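Local atomic coordinates of GDSL-like protein (Roseburia intestinalis L1-82, PDB entry 6HFZ), a protein that removes acetyl groups from complex beta-mannans, acting as a two-domain carbohydrate esterase of the GDSL (SGNH-hydrolase) kind. Residues Gln85-Arg90 and Tyr235-Arg240. Sequence-based numbering, arbitrary orientation.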
ATOM      1  N   GLN A  85      -3.166   4.692   1.422  1.00 20.08           N
ATOM      2  CA  GLN A  85      -4.278   4.911   2.404  1.00 19.17           C
ATOM      3  C   GLN A  85      -4.559   3.593   3.157  1.00 21.09           C
ATOM      4  O   GLN A  85      -4.695   3.601   4.377  1.00 21.23           O
ATOM      5  CB  GLN A  85      -5.501   5.510   1.706  1.00 20.62           C
ATOM      6  CG  GLN A  85      -6.642   5.877   2.647  1.00 19.76           C
ATOM      7  CD  GLN A  85      -7.695   6.651   1.895  1.00 21.32           C
ATOM      8  OE1 GLN A  85      -7.620   6.817   0.677  1.00 23.65           O
ATOM      9  NE2 GLN A  85      -8.721   7.125   2.598  1.00 21.78           N
ATOM     10  N   PHE A  86      -4.592   2.459   2.451  1.00 18.89           N
ATOM     11  CA  PHE A  86      -4.689   1.172   3.173  1.00 19.49           C
ATOM     12  C   PHE A  86      -3.377   0.890   3.919  1.00 19.69           C
ATOM     13  O   PHE A  86      -3.378   0.434   5.066  1.00 21.08           O
ATOM     14  CB  PHE A  86      -5.107   0.073   2.225  1.00 20.40           C
ATOM     15  CG  PHE A  86      -5.319  -1.286   2.855  1.00 18.98           C
ATOM     16  CD1 PHE A  86      -5.770  -1.425   4.161  1.00 19.57           C
ATOM     17  CD2 PHE A  86      -5.132  -2.429   2.108  1.00 21.80           C
ATOM     18  CE1 PHE A  86      -5.988  -2.678   4.720  1.00 19.72           C
ATOM     19  CE2 PHE A  86      -5.363  -3.682   2.666  1.00 20.66           C
ATOM     20  CZ  PHE A  86      -5.792  -3.799   3.971  1.00 19.99           C
ATOM     21  N   GLY A  87      -2.235   1.224   3.283  1.00 20.76           N
ATOM     22  CA  GLY A  87      -0.918   0.995   3.909  1.00 19.61           C
ATOM     23  C   GLY A  87      -0.770   1.563   5.320  1.00 18.60           C
ATOM     24  O   GLY A  87      -0.251   0.876   6.228  1.00 19.77           O
ATOM     25  N   VAL A  88      -1.155   2.810   5.515  1.00 16.75           N
ATOM     26  CA  VAL A  88      -1.008   3.435   6.852  1.00 18.06           C
ATOM     27  C   VAL A  88      -1.914   2.744   7.883  1.00 18.89           C
ATOM     28  O   VAL A  88      -1.489   2.577   9.054  1.00 23.47           O
ATOM     29  CB  VAL A  88      -1.182   4.976   6.822  1.00 18.53           C
ATOM     30  CG1 VAL A  88      -2.581   5.336   6.402  1.00 18.51           C
ATOM     31  CG2 VAL A  88      -0.801   5.630   8.146  1.00 18.90           C
ATOM     32  N   ALA A  89      -3.097   2.289   7.494  1.00 19.85           N
ATOM     33  CA  ALA A  89      -4.060   1.598   8.410  1.00 21.98           C
ATOM     34  C   ALA A  89      -3.633   0.166   8.729  1.00 22.93           C
ATOM     35  O   ALA A  89      -4.070  -0.304   9.737  1.00 25.10           O
ATOM     36  CB  ALA A  89      -5.426   1.543   7.786  1.00 21.88           C
ATOM     37  N   ARG A  90      -2.904  -0.514   7.832  1.00 18.99           N
ATOM     38  CA  ARG A  90      -2.476  -1.901   8.023  1.00 20.45           C
ATOM     39  C   ARG A  90      -1.000  -1.994   8.460  1.00 22.62           C
ATOM     40  O   ARG A  90      -0.502  -3.102   8.697  1.00 22.68           O
ATOM     41  CB  ARG A  90      -2.750  -2.742   6.779  1.00 19.24           C
ATOM     42  CG  ARG A  90      -1.804  -2.530   5.611  1.00 17.26           C
ATOM     43  CD  ARG A  90      -2.368  -3.055   4.335  1.00 19.10           C
ATOM     44  NE  ARG A  90      -1.491  -2.847   3.188  1.00 18.26           N
ATOM     45  CZ  ARG A  90      -0.456  -3.595   2.834  1.00 20.53           C
ATOM     46  NH1 ARG A  90      -0.072  -4.604   3.603  1.00 20.30           N
ATOM     47  NH2 ARG A  90       0.159  -3.345   1.673  1.00 20.17           N
ATOM     48  N   TYR A 235      -3.984  11.345   8.410  1.00 21.72           N
ATOM     49  CA  TYR A 235      -4.116   9.877   8.233  1.00 19.86           C
ATOM     50  C   TYR A 235      -3.065   9.113   9.049  1.00 20.14           C
ATOM     51  O   TYR A 235      -3.129   7.889   9.090  1.00 22.48           O
ATOM     52  CB  TYR A 235      -4.090   9.459   6.757  1.00 21.13           C
ATOM     53  CG  TYR A 235      -5.329   9.853   5.997  1.00 21.15           C
ATOM     54  CD1 TYR A 235      -5.408  11.075   5.376  1.00 22.53           C
ATOM     55  CD2 TYR A 235      -6.449   9.027   5.926  1.00 22.35           C
ATOM     56  CE1 TYR A 235      -6.540  11.461   4.682  1.00 21.59           C
ATOM     57  CE2 TYR A 235      -7.576   9.378   5.209  1.00 21.28           C
ATOM     58  CZ  TYR A 235      -7.618  10.606   4.585  1.00 21.79           C
ATOM     59  OH  TYR A 235      -8.732  11.022   3.915  1.00 25.01           O
ATOM     60  N   GLU A 236      -2.158   9.802   9.752  1.00 22.39           N
ATOM     61  CA  GLU A 236      -1.110   9.117  10.488  1.00 22.76           C
ATOM     62  C   GLU A 236      -1.676   8.149  11.532  1.00 24.77           C
ATOM     63  O   GLU A 236      -1.125   7.054  11.733  1.00 24.07           O
ATOM     64  CB  GLU A 236      -0.106  10.066  11.131  1.00 22.94           C
ATOM     65  CG  GLU A 236       1.187   9.362  11.557  1.00 24.61           C
ATOM     66  CD  GLU A 236       2.277  10.211  12.223  1.00 25.44           C
ATOM     67  OE1 GLU A 236       3.192   9.609  12.851  1.00 23.67           O
ATOM     68  OE2 GLU A 236       2.208  11.451  12.105  1.00 27.15           O
ATOM     69  N   LYS A 237      -2.736   8.549  12.225  1.00 24.54           N
ATOM     70  CA  LYS A 237      -3.494   7.619  13.027  1.00 25.37           C
ATOM     71  C   LYS A 237      -4.674   7.145  12.171  1.00 26.22           C
ATOM     72  O   LYS A 237      -5.553   7.922  11.848  1.00 27.98           O
ATOM     73  CB  LYS A 237      -3.950   8.281  14.338  1.00 29.30           C
ATOM     74  CG  LYS A 237      -4.721   7.310  15.211  1.00 34.08           C
ATOM     75  CD  LYS A 237      -5.011   7.729  16.645  1.00 37.49           C
ATOM     76  CE  LYS A 237      -5.705   6.592  17.382  1.00 40.56           C
ATOM     77  NZ  LYS A 237      -6.662   7.103  18.395  1.00 48.24           N
ATOM     78  N   SER A 238      -4.644   5.884  11.758  1.00 23.07           N
ATOM     79  CA  SER A 238      -5.657   5.291  10.898  1.00 22.93           C
ATOM     80  C   SER A 238      -6.041   3.939  11.486  1.00 22.06           C
ATOM     81  O   SER A 238      -5.203   3.054  11.557  1.00 22.36           O
ATOM     82  CB  SER A 238      -5.187   5.129   9.454  1.00 22.23           C
ATOM     83  OG  SER A 238      -5.123   6.363   8.745  1.00 22.02           O
ATOM     84  N   ILE A 239      -7.281   3.825  11.991  1.00 19.38           N
ATOM     85  CA  ILE A 239      -7.681   2.663  12.761  1.00 23.64           C
ATOM     86  C   ILE A 239      -8.744   1.880  11.996  1.00 21.11           C
ATOM     87  O   ILE A 239      -9.777   2.402  11.713  1.00 23.41           O
ATOM     88  CB  ILE A 239      -8.165   3.122  14.147  1.00 27.38           C
ATOM     89  CG1 ILE A 239      -7.011   3.689  14.975  1.00 30.19           C
ATOM     90  CG2 ILE A 239      -8.891   1.989  14.872  1.00 27.10           C
ATOM     91  CD1 ILE A 239      -5.915   2.709  15.260  1.00 33.77           C
ATOM     92  N   ARG A 240      -8.480   0.628  11.628  1.00 22.20           N
ATOM     93  CA  ARG A 240      -9.536  -0.161  11.008  1.00 21.53           C
ATOM     94  C   ARG A 240     -10.505  -0.680  12.080  1.00 24.15           C
ATOM     95  O   ARG A 240     -10.073  -1.164  13.135  1.00 27.18           O
ATOM     96  CB  ARG A 240      -9.002  -1.410  10.319  1.00 24.09           C
ATOM     97  CG  ARG A 240      -8.397  -1.189   8.957  1.00 23.14           C
ATOM     98  CD  ARG A 240      -7.791  -2.480   8.427  1.00 24.57           C
ATOM     99  NE  ARG A 240      -6.665  -2.987   9.217  1.00 24.94           N
ATOM    100  CZ  ARG A 240      -5.959  -4.060   8.870  1.00 22.94           C
ATOM    101  NH1 ARG A 240      -6.255  -4.699   7.753  1.00 21.54           N
ATOM    102  NH2 ARG A 240      -4.953  -4.467   9.626  1.00 25.48           N
TER
HETATM  103  O   HOH W   1      -6.192   5.254   6.206  1.00 22.29           O
HETATM  104  O   HOH W   2      -5.921  -0.491  11.776  1.00 32.39           O
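Val-88 and Ser-238 meet where packing is tightest: CG1 of Val-88 lies 3.6 Å from OG of Ser-238, while CG2 of Val-88, anti to the backbone N, reaches within 3.4 Å of the carbonyl O of Tyr-235. That carbonyl also accepts a 2.5 Å hydrogen bond from Ser-238 OG, 18° out of the carbonyl plane, which ties the serine back to the turn before its strand. Next to it, the methyl CB of Ala-89 sits 4.0 Å from Ser-238 CB. No direct hydrogen bond joins the segments; one water instead donates to both Gln-85 O and Ser-238 OG. Helix 84-96 belongs to the SGNH-hydrolase fold and strand 237-241 pairs with 361-370 in the beta-rich part, so the contact probably forms part of the interface between the two domains; the axes of 85-90 and 237-240 run at 80° to each other. At the looser end, partly exposed Ala-89 and Arg-240 are linked through a second water, between Ala-89 O and Arg-240 N. Bent at chi3 (-64°), Arg-240 brings NH1 to the edge of the Phe-86 ring, 3.7 Å from CE1, with Arg-90 CB over one guanidinium face. Exchanging Arg-240 for an alanine removes the guanidinium and is likely to open a gap beside both.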